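Local atomic coordinates of terminase large subunit (Thermus phage G20c, PDB entry 5M1P), a protein that powers viral DNA packaging into empty procapsids as an ATP-driven motor and cuts the viral genome to initiate and end packaging with a metal-dependent, RuvC-like nuclease domain. Residues 154-159 / 166-171; 12-17 / 139-144; 29-34 / 85-90; 36-41 / 53-58. All blocks are in the same frame, centred on the assembly; numbering follows the deposited sequence.

Contact 1 (154-159 / 166-171)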
loop_
_atom_site.group_PDB
_atom_site.type_symbol
_atom_site.label_atom_id
_atom_site.label_comp_id
_atom_site.label_asym_id
_atom_site.label_seq_id
_atom_site.Cartn_x
_atom_site.Cartn_y
_atom_site.Cartn_z
ATOM N N ARG A 154 3.220 12.569 -4.374
ATOM C CA ARG A 154 3.810 13.918 -4.518
ATOM C C ARG A 154 3.848 14.696 -3.201
ATOM O O ARG A 154 4.827 15.393 -2.909
ATOM C CB ARG A 154 3.038 14.725 -5.565
ATOM N N ASN A 155 2.802 14.538 -2.398
ATOM C CA ASN A 155 2.673 15.267 -1.125
ATOM C C ASN A 155 3.249 14.546 0.087
ATOM O O ASN A 155 3.053 15.005 1.211
ATOM C CB ASN A 155 1.216 15.679 -0.888
ATOM C CG ASN A 155 0.868 16.984 -1.577
ATOM O OD1 ASN A 155 1.572 17.401 -2.502
ATOM N ND2 ASN A 155 -0.187 17.644 -1.124
ATOM N N PHE A 156 4.019 13.481 -0.112
ATOM C CA PHE A 156 4.657 12.799 1.005
ATOM C C PHE A 156 6.023 13.428 1.237
ATOM O O PHE A 156 6.857 13.432 0.333
ATOM C CB PHE A 156 4.774 11.315 0.688
ATOM C CG PHE A 156 4.944 10.462 1.899
ATOM C CD1 PHE A 156 3.906 10.357 2.828
ATOM C CD2 PHE A 156 6.132 9.768 2.124
ATOM C CE1 PHE A 156 4.043 9.568 3.949
ATOM C CE2 PHE A 156 6.271 8.972 3.243
ATOM C CZ PHE A 156 5.229 8.877 4.160
ATOM N N ARG A 157 6.247 13.977 2.435
ATOM C CA ARG A 157 7.380 14.859 2.697
ATOM C C ARG A 157 8.138 14.521 3.966
ATOM O O ARG A 157 7.636 13.824 4.850
ATOM C CB ARG A 157 6.915 16.306 2.800
ATOM C CG ARG A 157 6.002 16.782 1.699
ATOM C CD ARG A 157 6.609 16.769 0.309
ATOM N NE ARG A 157 5.615 17.271 -0.639
ATOM C CZ ARG A 157 5.259 18.553 -0.757
ATOM N NH1 ARG A 157 5.813 19.503 -0.002
ATOM N NH2 ARG A 157 4.323 18.896 -1.630
ATOM N N TYR A 158 9.351 15.068 4.036
ATOM C CA TYR A 158 10.224 14.957 5.195
ATOM C C TYR A 158 9.999 16.121 6.144
ATOM O O TYR A 158 9.921 17.269 5.724
ATOM C CB TYR A 158 11.692 14.999 4.771
ATOM C CG TYR A 158 12.207 13.779 4.073
ATOM C CD1 TYR A 158 12.384 12.590 4.762
ATOM C CD2 TYR A 158 12.584 13.824 2.728
ATOM C CE1 TYR A 158 12.909 11.467 4.133
ATOM C CE2 TYR A 158 13.103 12.703 2.090
ATOM C CZ TYR A 158 13.251 11.524 2.798
ATOM O OH TYR A 158 13.762 10.403 2.193
ATOM N N TYR A 159 9.929 15.805 7.432
ATOM C CA TYR A 159 9.928 16.786 8.517
ATOM C C TYR A 159 10.923 16.322 9.580
ATOM O O TYR A 159 11.526 15.262 9.449
ATOM C CB TYR A 159 8.519 16.921 9.085
ATOM C CG TYR A 159 7.538 17.384 8.046
ATOM C CD1 TYR A 159 7.421 18.731 7.740
ATOM C CD2 TYR A 159 6.757 16.477 7.334
ATOM C CE1 TYR A 159 6.541 19.172 6.772
ATOM C CE2 TYR A 159 5.873 16.902 6.366
ATOM C CZ TYR A 159 5.771 18.251 6.083
ATOM O OH TYR A 159 4.912 18.690 5.112
ATOM N N GLN A 166 14.076 12.230 12.067
ATOM C CA GLN A 166 13.407 12.338 10.773
ATOM C C GLN A 166 12.016 11.736 10.838
ATOM O O GLN A 166 11.823 10.667 11.424
ATOM C CB GLN A 166 14.201 11.609 9.695
ATOM C CG GLN A 166 13.785 11.954 8.268
ATOM C CD GLN A 166 14.420 11.017 7.256
ATOM O OE1 GLN A 166 15.372 11.378 6.559
ATOM N NE2 GLN A 166 13.898 9.803 7.179
ATOM N N VAL A 167 11.061 12.418 10.215
ATOM C CA VAL A 167 9.690 11.928 10.103
ATOM C C VAL A 167 9.254 12.083 8.642
ATOM O O VAL A 167 9.667 13.008 7.965
ATOM C CB VAL A 167 8.736 12.593 11.152
ATOM C CG1 VAL A 167 9.382 13.782 11.846
ATOM C CG2 VAL A 167 7.399 13.008 10.568
ATOM N N MET A 168 8.455 11.133 8.166
ATOM C CA MET A 168 7.874 11.178 6.830
ATOM C C MET A 168 6.368 11.163 6.995
ATOM O O MET A 168 5.830 10.293 7.671
ATOM C CB MET A 168 8.285 9.966 6.001
ATOM C CG MET A 168 9.772 9.789 5.756
ATOM S SD MET A 168 10.083 8.106 5.163
ATOM C CE MET A 168 11.701 8.219 4.410
ATOM N N ARG A 169 5.692 12.113 6.365
ATOM C CA ARG A 169 4.240 12.173 6.401
ATOM C C ARG A 169 3.701 13.054 5.295
ATOM O O ARG A 169 4.439 13.773 4.621
ATOM C CB ARG A 169 3.742 12.674 7.767
ATOM C CG ARG A 169 4.211 14.070 8.125
ATOM C CD ARG A 169 3.296 14.712 9.147
ATOM N NE ARG A 169 3.709 16.062 9.483
ATOM C CZ ARG A 169 4.635 16.377 10.378
ATOM N NH1 ARG A 169 5.294 15.440 11.055
ATOM N NH2 ARG A 169 4.895 17.659 10.607
ATOM N N ALA A 170 2.385 13.009 5.148
ATOM C CA ALA A 170 1.689 13.874 4.218
ATOM C C ALA A 170 1.872 15.349 4.542
ATOM O O ALA A 170 1.865 15.766 5.695
ATOM C CB ALA A 170 0.217 13.546 4.186
ATOM N N TYR A 171 2.041 16.125 3.484
ATOM C CA TYR A 171 1.975 17.572 3.542
ATOM C C TYR A 171 0.630 18.020 4.112
ATOM O O TYR A 171 -0.399 17.387 3.880
ATOM C CB TYR A 171 2.141 18.111 2.122
ATOM C CG TYR A 171 1.900 19.583 1.940
ATOM C CD1 TYR A 171 2.884 20.513 2.258
ATOM C CD2 TYR A 171 0.698 20.046 1.411
ATOM C CE1 TYR A 171 2.674 21.872 2.059
ATOM C CE2 TYR A 171 0.475 21.401 1.214
ATOM C CZ TYR A 171 1.457 22.308 1.547
ATOM O OH TYR A 171 1.214 23.643 1.337
HETATM O O HOH W 1 -1.440 16.656 1.455
#
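CG of Tyr159 stands anti to the carbonyl carbon (chi1 -60°). CG of Arg169 takes the crowded position between backbone N and carbonyl carbon (chi1 61°), and its chain then runs extended to NE. The guanidinium therefore lies flat on one face of the Tyr159 ring, with the planes 4° apart. This cation-pi stack is off-centre: Arg169 CZ is 4.1 Å from the centroid of the Tyr159 ring. Arg169 CG touches the same ring, 3.6 Å from Tyr159 CD2. Arg157 shares this face of the hairpin. Its chain bends at chi2, and Arg157 NE donates to Arg154 O at 3.0 Å, while NH1 is held by Asn5. Tyr171 CB sits over the Arg157 guanidinium. The other face is mostly apolar. Phe156 CE2 meets Met168 CB at 3.6 Å, and Met168 CE reaches Tyr158 CE1 at 3.5 Å. Ile129 of helix 122-137 packs on Phe156 and Met168. Arg157 and Arg169 exchange two backbone hydrogen bonds, as do Tyr159 and Val167. Water 1 joins Asn155 ND2 to Tyr171 O. The arrangement is an antiparallel beta hairpin on the surface of an RNase H-like nuclease domain.

Contact 2 (12-17 / 139-144)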
loop_
_atom_site.group_PDB
_atom_site.type_symbol
_atom_site.label_atom_id
_atom_site.label_comp_id
_atom_site.label_asym_id
_atom_site.label_seq_id
_atom_site.Cartn_x
_atom_site.Cartn_y
_atom_site.Cartn_z
ATOM N N ASP A 12 9.289 11.215 -11.289
ATOM C CA ASP A 12 9.418 11.272 -12.742
ATOM C C ASP A 12 9.664 9.915 -13.402
ATOM O O ASP A 12 9.409 9.765 -14.588
ATOM C CB ASP A 12 10.542 12.235 -13.142
ATOM C CG ASP A 12 11.897 11.821 -12.577
ATOM O OD1 ASP A 12 12.052 11.829 -11.330
ATOM O OD2 ASP A 12 12.801 11.487 -13.368
ATOM N N MET A 13 10.198 8.956 -12.646
ATOM C CA MET A 13 10.449 7.601 -13.141
ATOM C C MET A 13 9.339 6.599 -12.846
ATOM O O MET A 13 9.442 5.437 -13.250
ATOM C CB MET A 13 11.784 7.088 -12.596
ATOM C CG MET A 13 12.995 7.783 -13.200
ATOM S SD MET A 13 13.135 7.445 -14.970
ATOM C CE MET A 13 13.165 5.659 -15.076
ATOM N N LEU A 14 8.281 7.037 -12.171
ATOM C CA LEU A 14 7.126 6.189 -11.876
ATOM C C LEU A 14 6.430 5.841 -13.190
ATOM O O LEU A 14 6.150 6.732 -13.991
ATOM C CB LEU A 14 6.176 6.954 -10.946
ATOM C CG LEU A 14 4.921 6.271 -10.426
ATOM C CD1 LEU A 14 5.299 5.131 -9.505
ATOM C CD2 LEU A 14 4.060 7.289 -9.704
ATOM N N ILE A 15 6.199 4.550 -13.423
ATOM C CA ILE A 15 5.452 4.098 -14.592
ATOM C C ILE A 15 3.969 4.193 -14.280
ATOM O O ILE A 15 3.508 3.763 -13.214
ATOM C CB ILE A 15 5.836 2.671 -14.997
ATOM C CG1 ILE A 15 7.289 2.675 -15.463
ATOM C CG2 ILE A 15 4.916 2.135 -16.097
ATOM C CD1 ILE A 15 7.910 1.307 -15.540
ATOM N N LEU A 16 3.233 4.764 -15.221
ATOM C CA LEU A 16 1.824 5.059 -15.053
ATOM C C LEU A 16 1.026 4.107 -15.917
ATOM O O LEU A 16 1.285 3.983 -17.113
ATOM C CB LEU A 16 1.563 6.509 -15.436
ATOM C CG LEU A 16 2.461 7.540 -14.749
ATOM C CD1 LEU A 16 2.068 8.935 -15.203
ATOM C CD2 LEU A 16 2.376 7.420 -13.239
ATOM N N LEU A 17 0.044 3.454 -15.307
ATOM C CA LEU A 17 -0.691 2.367 -15.941
ATOM C C LEU A 17 -2.174 2.694 -16.080
ATOM O O LEU A 17 -2.805 3.158 -15.119
ATOM C CB LEU A 17 -0.571 1.106 -15.090
ATOM C CG LEU A 17 0.840 0.621 -14.763
ATOM C CD1 LEU A 17 0.796 -0.486 -13.716
ATOM C CD2 LEU A 17 1.533 0.150 -16.025
ATOM N N GLY A 139 12.989 3.133 -11.849
ATOM C CA GLY A 139 12.010 2.850 -12.887
ATOM C C GLY A 139 11.329 1.505 -12.725
ATOM O O GLY A 139 10.861 0.935 -13.704
ATOM N N GLN A 140 11.270 0.999 -11.493
ATOM C CA GLN A 140 10.708 -0.331 -11.217
ATOM C C GLN A 140 9.319 -0.323 -10.560
ATOM O O GLN A 140 8.730 -1.380 -10.330
ATOM C CB GLN A 140 11.712 -1.131 -10.386
ATOM C CG GLN A 140 12.996 -1.399 -11.162
ATOM C CD GLN A 140 13.992 -2.255 -10.416
ATOM O OE1 GLN A 140 14.165 -3.432 -10.727
ATOM N NE2 GLN A 140 14.651 -1.670 -9.426
ATOM N N VAL A 141 8.787 0.863 -10.277
ATOM C CA VAL A 141 7.477 1.015 -9.654
ATOM C C VAL A 141 6.485 1.437 -10.731
ATOM O O VAL A 141 6.750 2.370 -11.500
ATOM C CB VAL A 141 7.528 2.032 -8.493
ATOM C CG1 VAL A 141 6.151 2.243 -7.865
ATOM C CG2 VAL A 141 8.506 1.572 -7.420
ATOM N N ALA A 142 5.374 0.715 -10.817
ATOM C CA ALA A 142 4.344 0.969 -11.807
ATOM C C ALA A 142 2.987 0.897 -11.135
ATOM O O ALA A 142 2.642 -0.125 -10.541
ATOM C CB ALA A 142 4.450 -0.042 -12.936
ATOM N N VAL A 143 2.240 1.998 -11.184
ATOM C CA VAL A 143 0.989 2.152 -10.455
ATOM C C VAL A 143 -0.156 2.615 -11.357
ATOM O O VAL A 143 0.098 3.167 -12.429
ATOM C CB VAL A 143 1.144 3.160 -9.288
ATOM C CG1 VAL A 143 2.263 2.730 -8.357
ATOM C CG2 VAL A 143 1.382 4.594 -9.765
ATOM N N PRO A 144 -1.413 2.411 -10.919
ATOM C CA PRO A 144 -2.529 2.975 -11.669
ATOM C C PRO A 144 -2.384 4.486 -11.818
ATOM O O PRO A 144 -2.043 5.167 -10.858
ATOM C CB PRO A 144 -3.747 2.633 -10.811
ATOM C CG PRO A 144 -3.325 1.480 -9.969
ATOM C CD PRO A 144 -1.869 1.686 -9.715
HETATM O O HOH W 2 9.525 3.639 -10.987
#
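Two parallel strands meet here, at one border of the mixed sheet of the RNase H-like fold. Strand 142-144 is one of the two edge strands of this sheet, and residues 15-17 run beside it. Three backbone hydrogen bonds set the register. Ile15 N donates to Val141 O at 3.0 Å, Val143 N donates to Ile15 O nearly along the C=O axis, and Leu17 N donates to Val143 O at a more bent angle of 141°.

The tight part lies on the side of Leu14, Val141 and Val143. CG of Leu14 is anti to its backbone N (chi1 -177°), which brings both methyls up against the valines of the second segment. Leu14 CD1 presses on Val141 CG1 at 3.4 Å, closer than usual for two carbons. Leu14 CD2 rests on Val143 CG2 at 3.8 Å. Leu150 and Leu153 of helix 147-154 also touch Leu14, and Leu182 of helix 177-186 touches Val143, so this patch is buried.

The side of Ile15 is the solvent side: Ile15 is exposed, though its CB packs on Ala142 CB at 3.7 Å. Leu17 CD1 reaches the same methyl from further along the strand. Before Ile15, toward the N-terminal ends of both segments, the direct backbone pairing stops. Gly139 ends helix 122-137 in a Schellman motif with positive phi, and Met13, bent at chi2 and chi3, lays its CE against Gly139 CA. There a water bridges the two backbones: water 2 accepts a hydrogen bond from Val141 N at 3.0 Å and lies 2.9 Å from Met13 O, to which it can donate.

Contact 3 (29-34 / 85-90)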
loop_
_atom_site.group_PDB
_atom_site.type_symbol
_atom_site.label_atom_id
_atom_site.label_comp_id
_atom_site.label_asym_id
_atom_site.label_seq_id
_atom_site.Cartn_x
_atom_site.Cartn_y
_atom_site.Cartn_z
ATOM N N GLU A 29 -4.712 -5.008 -14.417
ATOM C CA GLU A 29 -4.751 -6.257 -15.146
ATOM C C GLU A 29 -5.258 -7.380 -14.284
ATOM O O GLU A 29 -5.058 -7.412 -13.058
ATOM C CB GLU A 29 -3.394 -6.583 -15.739
ATOM C CG GLU A 29 -2.277 -6.795 -14.751
ATOM C CD GLU A 29 -0.940 -6.919 -15.449
ATOM O OE1 GLU A 29 -0.463 -8.057 -15.615
ATOM O OE2 GLU A 29 -0.388 -5.876 -15.864
ATOM N N ASP A 30 -5.929 -8.311 -14.947
ATOM C CA ASP A 30 -6.494 -9.454 -14.258
ATOM C C ASP A 30 -5.380 -10.446 -13.952
ATOM O O ASP A 30 -4.263 -10.340 -14.467
ATOM C CB ASP A 30 -7.632 -10.066 -15.082
ATOM C CG ASP A 30 -8.900 -9.211 -15.064
ATOM O OD1 ASP A 30 -9.222 -8.595 -14.025
ATOM O OD2 ASP A 30 -9.607 -9.181 -16.083
ATOM N N TYR A 31 -5.684 -11.377 -13.056
ATOM C CA TYR A 31 -4.750 -12.397 -12.606
ATOM C C TYR A 31 -4.098 -13.161 -13.773
ATOM O O TYR A 31 -4.790 -13.641 -14.675
ATOM C CB TYR A 31 -5.520 -13.377 -11.730
ATOM C CG TYR A 31 -4.738 -14.574 -11.242
ATOM C CD1 TYR A 31 -3.481 -14.422 -10.633
ATOM C CD2 TYR A 31 -5.272 -15.859 -11.332
ATOM C CE1 TYR A 31 -2.773 -15.503 -10.149
ATOM C CE2 TYR A 31 -4.578 -16.951 -10.846
ATOM C CZ TYR A 31 -3.322 -16.782 -10.273
ATOM O OH TYR A 31 -2.618 -17.872 -9.798
ATOM N N ARG A 32 -2.771 -13.288 -13.713
ATOM C CA ARG A 32 -1.972 -14.149 -14.599
ATOM C C ARG A 32 -1.445 -15.300 -13.739
ATOM O O ARG A 32 -0.638 -15.064 -12.852
ATOM C CB ARG A 32 -0.757 -13.380 -15.124
ATOM C CG ARG A 32 -1.008 -12.186 -16.023
ATOM C CD ARG A 32 0.341 -11.590 -16.406
ATOM N NE ARG A 32 1.255 -12.577 -17.004
ATOM C CZ ARG A 32 1.524 -12.714 -18.306
ATOM N NH1 ARG A 32 0.962 -11.930 -19.224
ATOM N NH2 ARG A 32 2.380 -13.655 -18.698
ATOM N N PRO A 33 -1.862 -16.554 -14.001
ATOM C CA PRO A 33 -1.458 -17.644 -13.085
ATOM C C PRO A 33 0.005 -18.090 -13.117
ATOM O O PRO A 33 0.439 -18.825 -12.225
ATOM C CB PRO A 33 -2.366 -18.804 -13.501
ATOM C CG PRO A 33 -2.627 -18.542 -14.938
ATOM C CD PRO A 33 -2.714 -17.048 -15.093
ATOM N N ASP A 34 0.749 -17.664 -14.133
ATOM C CA ASP A 34 2.196 -17.867 -14.176
ATOM C C ASP A 34 3.000 -16.913 -13.267
ATOM O O ASP A 34 4.212 -17.093 -13.112
ATOM C CB ASP A 34 2.715 -17.781 -15.622
ATOM C CG ASP A 34 2.374 -16.458 -16.310
ATOM O OD1 ASP A 34 1.463 -15.725 -15.853
ATOM O OD2 ASP A 34 3.004 -16.164 -17.341
ATOM N N GLU A 85 -7.758 -14.246 -3.159
ATOM C CA GLU A 85 -8.255 -15.362 -3.953
ATOM C C GLU A 85 -8.246 -15.047 -5.452
ATOM O O GLU A 85 -7.859 -15.893 -6.258
ATOM C CB GLU A 85 -9.650 -15.783 -3.470
ATOM C CG GLU A 85 -9.631 -16.476 -2.111
ATOM C CD GLU A 85 -11.010 -16.850 -1.601
ATOM O OE1 GLU A 85 -11.093 -17.297 -0.437
ATOM O OE2 GLU A 85 -12.016 -16.675 -2.327
ATOM N N ASP A 86 -8.626 -13.820 -5.820
ATOM C CA ASP A 86 -8.635 -13.416 -7.223
ATOM C C ASP A 86 -7.243 -13.531 -7.833
ATOM O O ASP A 86 -7.115 -13.883 -8.995
ATOM C CB ASP A 86 -9.099 -11.966 -7.388
ATOM C CG ASP A 86 -10.597 -11.747 -7.106
ATOM O OD1 ASP A 86 -11.386 -12.701 -7.014
ATOM O OD2 ASP A 86 -10.985 -10.572 -6.991
ATOM N N TYR A 87 -6.210 -13.208 -7.057
ATOM C CA TYR A 87 -4.814 -13.252 -7.516
ATOM C C TYR A 87 -4.030 -14.476 -7.016
ATOM O O TYR A 87 -2.840 -14.403 -6.682
ATOM C CB TYR A 87 -4.133 -11.912 -7.214
ATOM C CG TYR A 87 -4.668 -10.818 -8.110
ATOM C CD1 TYR A 87 -5.786 -10.056 -7.752
ATOM C CD2 TYR A 87 -4.083 -10.571 -9.343
ATOM C CE1 TYR A 87 -6.283 -9.068 -8.596
ATOM C CE2 TYR A 87 -4.570 -9.585 -10.172
ATOM C CZ TYR A 87 -5.675 -8.840 -9.806
ATOM O OH TYR A 87 -6.167 -7.873 -10.643
ATOM N N GLY A 88 -4.700 -15.627 -7.032
ATOM C CA GLY A 88 -4.037 -16.915 -6.846
ATOM C C GLY A 88 -3.582 -17.180 -5.429
ATOM O O GLY A 88 -2.482 -17.694 -5.211
ATOM N N HIS A 89 -4.424 -16.793 -4.470
ATOM C CA HIS A 89 -4.094 -16.814 -3.045
ATOM C C HIS A 89 -2.851 -15.996 -2.767
ATOM O O HIS A 89 -1.923 -16.437 -2.096
ATOM C CB HIS A 89 -3.964 -18.250 -2.517
ATOM C CG HIS A 89 -5.252 -19.002 -2.539
ATOM N ND1 HIS A 89 -5.529 -19.974 -3.473
ATOM C CD2 HIS A 89 -6.356 -18.897 -1.761
ATOM C CE1 HIS A 89 -6.743 -20.450 -3.260
ATOM N NE2 HIS A 89 -7.265 -19.816 -2.225
ATOM N N ALA A 90 -2.856 -14.774 -3.302
ATOM C CA ALA A 90 -1.773 -13.828 -3.084
ATOM C C ALA A 90 -1.633 -13.578 -1.593
ATOM O O ALA A 90 -2.636 -13.399 -0.897
ATOM C CB ALA A 90 -2.072 -12.525 -3.792
HETATM O O HOH W 3 -8.842 -8.703 -11.289
#
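Tyr31 leaves the backbone with CG anti to N (chi1 176°). Its CB meets Asp86 O at 3.2 Å, and CG lies almost as near to the same carbonyl oxygen. CD1 passes over Tyr87 CA. CE1 comes 3.5 Å from Tyr87 C, so this side of the ring rests on the peptide that leads into Gly88. CZ and OH run on over the glycine, with Tyr31 OH 3.4 Å from Gly88 CA. Gly88, which has positive phi, offers the ring only its backbone. The opposite ring face is taken by Pro33 N of its own loop. The ring thus packs a loop, between strands 25-27 and 37-42 of the RNase H-like sheet, against the C-terminal end of helix 73-86. Asp86, in the last turn, forms a salt bridge with Arg25. Tyr87, the first residue past the helix, sends its side chain back to the loop. Its OH donates to Glu29 O at 2.7 Å, and that oxygen lies in the plane of the Tyr87 ring. Water 3 donates to Tyr87 OH at 2.9 Å and to Asp30 OD1, which also forms a salt bridge with Arg22.

Contact 4 (36-41 / 53-58)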
loop_
_atom_site.group_PDB
_atom_site.type_symbol
_atom_site.label_atom_id
_atom_site.label_comp_id
_atom_site.label_asym_id
_atom_site.label_seq_id
_atom_site.Cartn_x
_atom_site.Cartn_y
_atom_site.Cartn_z
ATOM N N ILE A 36 3.393 -14.609 -9.464
ATOM C CA ILE A 36 3.160 -14.664 -8.022
ATOM C C ILE A 36 2.873 -13.230 -7.574
ATOM O O ILE A 36 3.522 -12.287 -8.031
ATOM C CB ILE A 36 4.398 -15.251 -7.299
ATOM C CG1 ILE A 36 4.605 -16.724 -7.688
ATOM C CG2 ILE A 36 4.296 -15.110 -5.785
ATOM C CD1 ILE A 36 3.651 -17.701 -7.030
ATOM N N TYR A 37 1.901 -13.077 -6.676
ATOM C CA TYR A 37 1.445 -11.763 -6.230
ATOM C C TYR A 37 1.504 -11.648 -4.721
ATOM O O TYR A 37 1.463 -12.649 -3.995
ATOM C CB TYR A 37 -0.007 -11.566 -6.648
ATOM C CG TYR A 37 -0.241 -11.542 -8.133
ATOM C CD1 TYR A 37 -0.302 -12.718 -8.885
ATOM C CD2 TYR A 37 -0.416 -10.339 -8.794
ATOM C CE1 TYR A 37 -0.528 -12.684 -10.249
ATOM C CE2 TYR A 37 -0.648 -10.301 -10.163
ATOM C CZ TYR A 37 -0.704 -11.482 -10.884
ATOM O OH TYR A 37 -0.955 -11.458 -12.241
ATOM N N CYS A 38 1.576 -10.408 -4.251
ATOM C CA CYS A 38 1.354 -10.117 -2.845
ATOM C C CYS A 38 0.472 -8.887 -2.792
ATOM O O CYS A 38 0.257 -8.235 -3.823
ATOM C CB CYS A 38 2.669 -9.913 -2.098
ATOM S SG CYS A 38 3.527 -8.384 -2.506
ATOM N N ILE A 39 -0.041 -8.582 -1.606
ATOM C CA ILE A 39 -0.954 -7.468 -1.414
ATOM C C ILE A 39 -0.513 -6.653 -0.214
ATOM O O ILE A 39 -0.536 -7.157 0.905
ATOM C CB ILE A 39 -2.401 -7.956 -1.169
ATOM C CG1 ILE A 39 -2.829 -8.944 -2.271
ATOM C CG2 ILE A 39 -3.353 -6.772 -1.050
ATOM C CD1 ILE A 39 -4.210 -9.527 -2.098
ATOM N N GLY A 40 -0.112 -5.405 -0.437
ATOM C CA GLY A 40 0.173 -4.495 0.667
ATOM C C GLY A 40 -1.130 -4.032 1.268
ATOM O O GLY A 40 -1.997 -3.567 0.524
ATOM N N ALA A 41 -1.289 -4.136 2.592
ATOM C CA ALA A 41 -2.554 -3.800 3.220
ATOM C C ALA A 41 -2.362 -2.848 4.385
ATOM O O ALA A 41 -1.716 -3.187 5.388
ATOM C CB ALA A 41 -3.259 -5.062 3.662
ATOM N N SER A 53 -3.040 -3.042 -2.098
ATOM C CA SER A 53 -2.302 -2.901 -3.350
ATOM C C SER A 53 -1.779 -4.262 -3.788
ATOM O O SER A 53 -0.881 -4.807 -3.156
ATOM C CB SER A 53 -1.146 -1.927 -3.174
ATOM O OG SER A 53 -1.624 -0.630 -2.866
ATOM N N VAL A 54 -2.314 -4.777 -4.886
ATOM C CA VAL A 54 -1.915 -6.065 -5.432
ATOM C C VAL A 54 -0.729 -5.861 -6.370
ATOM O O VAL A 54 -0.868 -5.205 -7.410
ATOM C CB VAL A 54 -3.074 -6.732 -6.196
ATOM C CG1 VAL A 54 -2.663 -8.122 -6.646
ATOM C CG2 VAL A 54 -4.338 -6.822 -5.348
ATOM N N LEU A 55 0.418 -6.432 -5.999
ATOM C CA LEU A 55 1.673 -6.328 -6.737
ATOM C C LEU A 55 2.032 -7.646 -7.391
ATOM O O LEU A 55 2.097 -8.674 -6.740
ATOM C CB LEU A 55 2.789 -5.916 -5.788
ATOM C CG LEU A 55 4.199 -5.817 -6.362
ATOM C CD1 LEU A 55 4.254 -4.842 -7.529
ATOM C CD2 LEU A 55 5.153 -5.385 -5.271
ATOM N N ASP A 56 2.242 -7.598 -8.695
ATOM C CA ASP A 56 2.778 -8.729 -9.439
ATOM C C ASP A 56 4.289 -8.758 -9.176
ATOM O O ASP A 56 5.032 -7.863 -9.623
ATOM C CB ASP A 56 2.472 -8.525 -10.923
ATOM C CG ASP A 56 2.957 -9.655 -11.806
ATOM O OD1 ASP A 56 3.997 -10.284 -11.505
ATOM O OD2 ASP A 56 2.321 -9.869 -12.859
ATOM N N LEU A 57 4.742 -9.758 -8.423
ATOM C CA LEU A 57 6.146 -9.835 -8.025
ATOM C C LEU A 57 7.075 -10.288 -9.157
ATOM O O LEU A 57 8.294 -10.169 -9.031
ATOM C CB LEU A 57 6.302 -10.740 -6.803
ATOM C CG LEU A 57 5.708 -10.205 -5.500
ATOM C CD1 LEU A 57 5.662 -11.293 -4.442
ATOM C CD2 LEU A 57 6.475 -9.008 -4.985
ATOM N N ASP A 58 6.507 -10.799 -10.247
ATOM C CA ASP A 58 7.286 -11.132 -11.433
ATOM C C ASP A 58 7.575 -9.904 -12.303
ATOM O O ASP A 58 8.604 -9.858 -12.960
ATOM C CB ASP A 58 6.572 -12.210 -12.262
ATOM C CG ASP A 58 6.400 -13.529 -11.507
ATOM O OD1 ASP A 58 6.749 -14.581 -12.079
ATOM O OD2 ASP A 58 5.918 -13.531 -10.351
HETATM O O HOH W 4 -0.231 -8.973 -13.133
#
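The Tyr37 ring crosses Asp56 obliquely with its CD2 and CE2 atoms. Tyr37 CD2 is 3.6 Å from Asp56 CA, and CE2 is 3.7 Å from Asp56 CB, with ring and carboxylate planes 48° apart. Val54 CG1 touches the same CD2. The tips do not bond directly: water 4 accepts from Tyr37 OH and donates to Asp56 OD2. Tyr37 OH also accepts a hydrogen bond from Arg32 N, and Asp56 OD2 is hydrogen-bonded to His35 ND1. Asp56 OD1 accepts from Asp58 N in an Asx turn. The turn brings Asp58 OD2 to Ile36 N at 2.9 Å, in a nearly straight hydrogen bond of 173° that arrives from above the carboxylate plane.

Further along, Ile39 and Val54 lie side by side, with Ile39 CG1 4.0 Å from Val54 CG2. On the other face Cys38 SG meets Leu57 CD2 at 3.9 Å. Cys38 with Leu55 and Gly40 with Ser53 are hydrogen-bonded antiparallel pairs, and Leu57 N adds a hydrogen bond to Ile36 O. This is a beta hairpin in the interior of the RNase H-like sheet; Asp42, just past its first segment, is a ligand of the bound calcium.

Strand 91-94 pairs with the other edge of 37-42, and strand 61-69 flanks 49-56. Helix 73-86 packs on Ile39 and Val54, while Ser181 of helix 177-186 hydrogen-bonds to Ser53 OG and Gly40 O on the other face.

From the N terminus, residues 12-17 open contact 2, which closes only at 139-144 after a loop of 121 residues. It sets the first strand of the sheet beside the last. Inside this loop lies contact 3, joining 29-34 to the end of helix 73-86. Contact 4 is nested in turn within contact 3 and closes the short hairpin 36-41 with 53-58. These two touch: the Tyr37 ring packs against Tyr31 and Tyr87. Contact 1 follows in series after contact 2 and closes its own separate hairpin beyond helix 147-154. No contacts cross. Contacts 1 and 4 lie on opposite sides of the chain's centre, with centres about 25 Å apart.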